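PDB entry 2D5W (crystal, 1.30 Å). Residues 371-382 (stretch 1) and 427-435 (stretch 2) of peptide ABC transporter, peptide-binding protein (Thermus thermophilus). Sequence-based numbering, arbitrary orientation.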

# COMPACT_ATOMS: atom_id res chain seq x y z
N GLU A 371 -4.72 -22.20 -16.22
CA GLU A 371 -5.29 -23.24 -15.38
C GLU A 371 -4.22 -24.13 -14.77
O GLU A 371 -3.09 -24.18 -15.26
CB GLU A 371 -6.28 -24.10 -16.18
CG GLU A 371 -5.64 -25.12 -17.12
CD GLU A 371 -5.13 -24.54 -18.43
OE1 GLU A 371 -5.09 -23.30 -18.58
OE2 GLU A 371 -4.76 -25.33 -19.32
N PHE A 372 -4.58 -24.82 -13.69
CA PHE A 372 -3.65 -25.74 -13.04
C PHE A 372 -3.45 -26.94 -13.96
O PHE A 372 -4.39 -27.67 -14.25
CB PHE A 372 -4.23 -26.19 -11.70
CG PHE A 372 -3.37 -27.19 -10.98
CD1 PHE A 372 -2.05 -26.88 -10.66
CD2 PHE A 372 -3.87 -28.43 -10.63
CE1 PHE A 372 -1.25 -27.81 -9.99
CE2 PHE A 372 -3.08 -29.36 -9.96
CZ PHE A 372 -1.77 -29.05 -9.64
N ASP A 373 -2.22 -27.12 -14.43
CA ASP A 373 -1.89 -28.23 -15.33
C ASP A 373 -0.39 -28.49 -15.26
O ASP A 373 0.40 -27.80 -15.91
CB ASP A 373 -2.28 -27.89 -16.76
CG ASP A 373 -2.17 -29.07 -17.70
OD1 ASP A 373 -1.27 -29.91 -17.51
OD2 ASP A 373 -2.98 -29.16 -18.64
N LEU A 374 -0.01 -29.50 -14.49
CA LEU A 374 1.40 -29.83 -14.34
C LEU A 374 2.04 -30.29 -15.65
O LEU A 374 3.24 -30.09 -15.86
CB LEU A 374 1.58 -30.90 -13.26
CG LEU A 374 1.15 -30.47 -11.85
CD1 LEU A 374 1.39 -31.62 -10.88
CD2 LEU A 374 1.94 -29.25 -11.42
N LYS A 375 1.25 -30.89 -16.53
CA LYS A 375 1.79 -31.34 -17.81
C LYS A 375 2.26 -30.15 -18.64
O LYS A 375 3.33 -30.20 -19.25
CB LYS A 375 0.73 -32.13 -18.59
CG LYS A 375 0.37 -33.47 -17.96
CD LYS A 375 -0.67 -34.21 -18.79
CE LYS A 375 -0.16 -34.50 -20.19
NZ LYS A 375 1.06 -35.35 -20.18
N LYS A 376 1.46 -29.09 -18.66
CA LYS A 376 1.83 -27.90 -19.42
C LYS A 376 3.08 -27.26 -18.82
O LYS A 376 3.96 -26.80 -19.54
CB LYS A 376 0.68 -26.88 -19.43
CG LYS A 376 -0.46 -27.25 -20.37
CD LYS A 376 -1.46 -26.12 -20.50
CE LYS A 376 -2.53 -26.45 -21.52
NZ LYS A 376 -3.50 -25.33 -21.69
N ALA A 377 3.15 -27.24 -17.49
CA ALA A 377 4.31 -26.67 -16.82
C ALA A 377 5.57 -27.45 -17.19
O ALA A 377 6.60 -26.86 -17.52
CB ALA A 377 4.11 -26.69 -15.30
N GLU A 378 5.47 -28.77 -17.14
CA GLU A 378 6.59 -29.65 -17.47
C GLU A 378 7.09 -29.43 -18.90
O GLU A 378 8.30 -29.39 -19.14
CB GLU A 378 6.18 -31.11 -17.28
CG GLU A 378 7.26 -32.12 -17.62
CD GLU A 378 6.81 -33.55 -17.38
OE1 GLU A 378 7.62 -34.48 -17.63
OE2 GLU A 378 5.66 -33.75 -16.95
N ALA A 379 6.16 -29.30 -19.84
CA ALA A 379 6.51 -29.09 -21.24
C ALA A 379 7.26 -27.77 -21.45
O ALA A 379 8.25 -27.72 -22.17
CB ALA A 379 5.26 -29.12 -22.10
N LEU A 380 6.78 -26.71 -20.81
CA LEU A 380 7.41 -25.40 -20.92
C LEU A 380 8.84 -25.42 -20.39
O LEU A 380 9.75 -24.90 -21.01
CB LEU A 380 6.60 -24.35 -20.17
CG LEU A 380 5.32 -23.88 -20.87
CD1 LEU A 380 4.40 -23.20 -19.87
CD2 LEU A 380 5.68 -22.95 -22.01
N LEU A 381 9.02 -26.04 -19.22
CA LEU A 381 10.34 -26.12 -18.62
C LEU A 381 11.29 -26.99 -19.43
O LEU A 381 12.48 -26.70 -19.53
CB LEU A 381 10.22 -26.62 -17.18
CG LEU A 381 9.47 -25.65 -16.26
CD1 LEU A 381 9.11 -26.35 -14.96
CD2 LEU A 381 10.32 -24.41 -16.00
N ALA A 382 10.77 -28.07 -20.01
CA ALA A 382 11.59 -28.97 -20.81
C ALA A 382 12.11 -28.23 -22.04
O ALA A 382 13.25 -28.44 -22.46
CB ALA A 382 10.78 -30.18 -21.23
N GLU A 427 4.19 -28.51 -2.66
CA GLU A 427 3.93 -29.92 -2.90
C GLU A 427 3.76 -30.20 -4.39
O GLU A 427 4.26 -31.21 -4.90
CB GLU A 427 2.69 -30.36 -2.13
CG GLU A 427 2.48 -31.86 -2.10
CD GLU A 427 1.42 -32.29 -1.11
OE1 GLU A 427 1.57 -31.96 0.09
OE2 GLU A 427 0.44 -32.94 -1.52
N ASP A 428 3.06 -29.32 -5.10
CA ASP A 428 2.85 -29.50 -6.53
C ASP A 428 4.08 -29.12 -7.34
O ASP A 428 4.42 -29.78 -8.31
CB ASP A 428 1.64 -28.68 -6.99
CG ASP A 428 0.32 -29.33 -6.62
OD1 ASP A 428 -0.63 -28.59 -6.29
OD2 ASP A 428 0.23 -30.58 -6.68
N LEU A 429 4.75 -28.05 -6.93
CA LEU A 429 5.96 -27.61 -7.63
C LEU A 429 7.01 -28.72 -7.59
O LEU A 429 7.71 -28.95 -8.58
CB LEU A 429 6.50 -26.33 -6.98
CG LEU A 429 5.69 -25.07 -7.28
CD1 LEU A 429 6.07 -23.96 -6.31
CD2 LEU A 429 5.95 -24.62 -8.72
N LYS A 430 7.09 -29.42 -6.47
CA LYS A 430 8.06 -30.50 -6.34
C LYS A 430 7.80 -31.62 -7.35
O LYS A 430 8.73 -32.24 -7.86
CB LYS A 430 8.04 -31.06 -4.92
CG LYS A 430 9.06 -32.17 -4.68
CD LYS A 430 9.04 -32.66 -3.24
CE LYS A 430 9.48 -31.58 -2.26
NZ LYS A 430 9.51 -32.09 -0.86
N LYS A 431 6.53 -31.88 -7.64
CA LYS A 431 6.17 -32.94 -8.58
C LYS A 431 6.78 -32.71 -9.96
O LYS A 431 7.09 -33.67 -10.67
CB LYS A 431 4.65 -33.05 -8.71
CG LYS A 431 3.96 -33.49 -7.43
CD LYS A 431 2.46 -33.67 -7.63
CE LYS A 431 1.78 -34.07 -6.33
NZ LYS A 431 0.32 -34.29 -6.52
N ILE A 432 6.95 -31.45 -10.35
CA ILE A 432 7.54 -31.15 -11.65
C ILE A 432 9.02 -30.76 -11.56
O ILE A 432 9.61 -30.31 -12.54
CB ILE A 432 6.77 -30.04 -12.40
CG1 ILE A 432 6.73 -28.76 -11.57
CG2 ILE A 432 5.37 -30.53 -12.73
CD1 ILE A 432 6.14 -27.57 -12.30
N GLY A 433 9.60 -30.91 -10.37
CA GLY A 433 11.01 -30.62 -10.23
C GLY A 433 11.43 -29.24 -9.77
O GLY A 433 12.60 -28.87 -9.93
N ILE A 434 10.51 -28.45 -9.23
CA ILE A 434 10.87 -27.14 -8.73
C ILE A 434 10.88 -27.21 -7.21
O ILE A 434 9.87 -27.54 -6.59
CB ILE A 434 9.89 -26.04 -9.20
CG1 ILE A 434 10.07 -25.81 -10.71
CG2 ILE A 434 10.15 -24.74 -8.44
CD1 ILE A 434 9.14 -24.75 -11.30
N ALA A 435 12.04 -26.92 -6.62
CA ALA A 435 12.19 -26.93 -5.17
C ALA A 435 12.01 -25.51 -4.68
O ALA A 435 12.40 -24.55 -5.36
CB ALA A 435 13.57 -27.45 -4.78

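Stretch 1 runs from a short loop into a helix beginning at Leu 374, and one side of it packs against the end of a second helix and the turn that follows, with no hydrogen bond between the two stretches. Glu 371 makes no contact across; its OE2 instead forms a salt bridge with Lys 376 NZ at 2.7 Å. The ring of Phe 372 reaches over to Asp 428, CZ lying 3.6 Å from OD1 in an oblique approach. Asp 373 caps the helix: its OD1 accepts from Lys 376 N at 3.1 Å and, more weakly, from Lys 375 N at 2.9 Å, satisfying amides that lack a carbonyl partner in the first turn. Leu 374 points toward stretch 2, where its CB meets Ile 432 CG2 at 3.8 Å and its CD1 lies 4.0 Å from Lys 431 CD, the aliphatic part of a lysine serving as an apolar surface. One turn on, Ala 377 also points toward stretch 2, its CB lying 3.7 Å from Ile 432 CD1. After a further turn, Leu 381 CD1 sits 4.2 Å from Ile 432 CD1 and 4.0 Å from Ile 434 CD1. Ile 432 thus touches Leu 374, Ala 377 and Leu 381, residues on one helical face, and the contact is held by apolar packing.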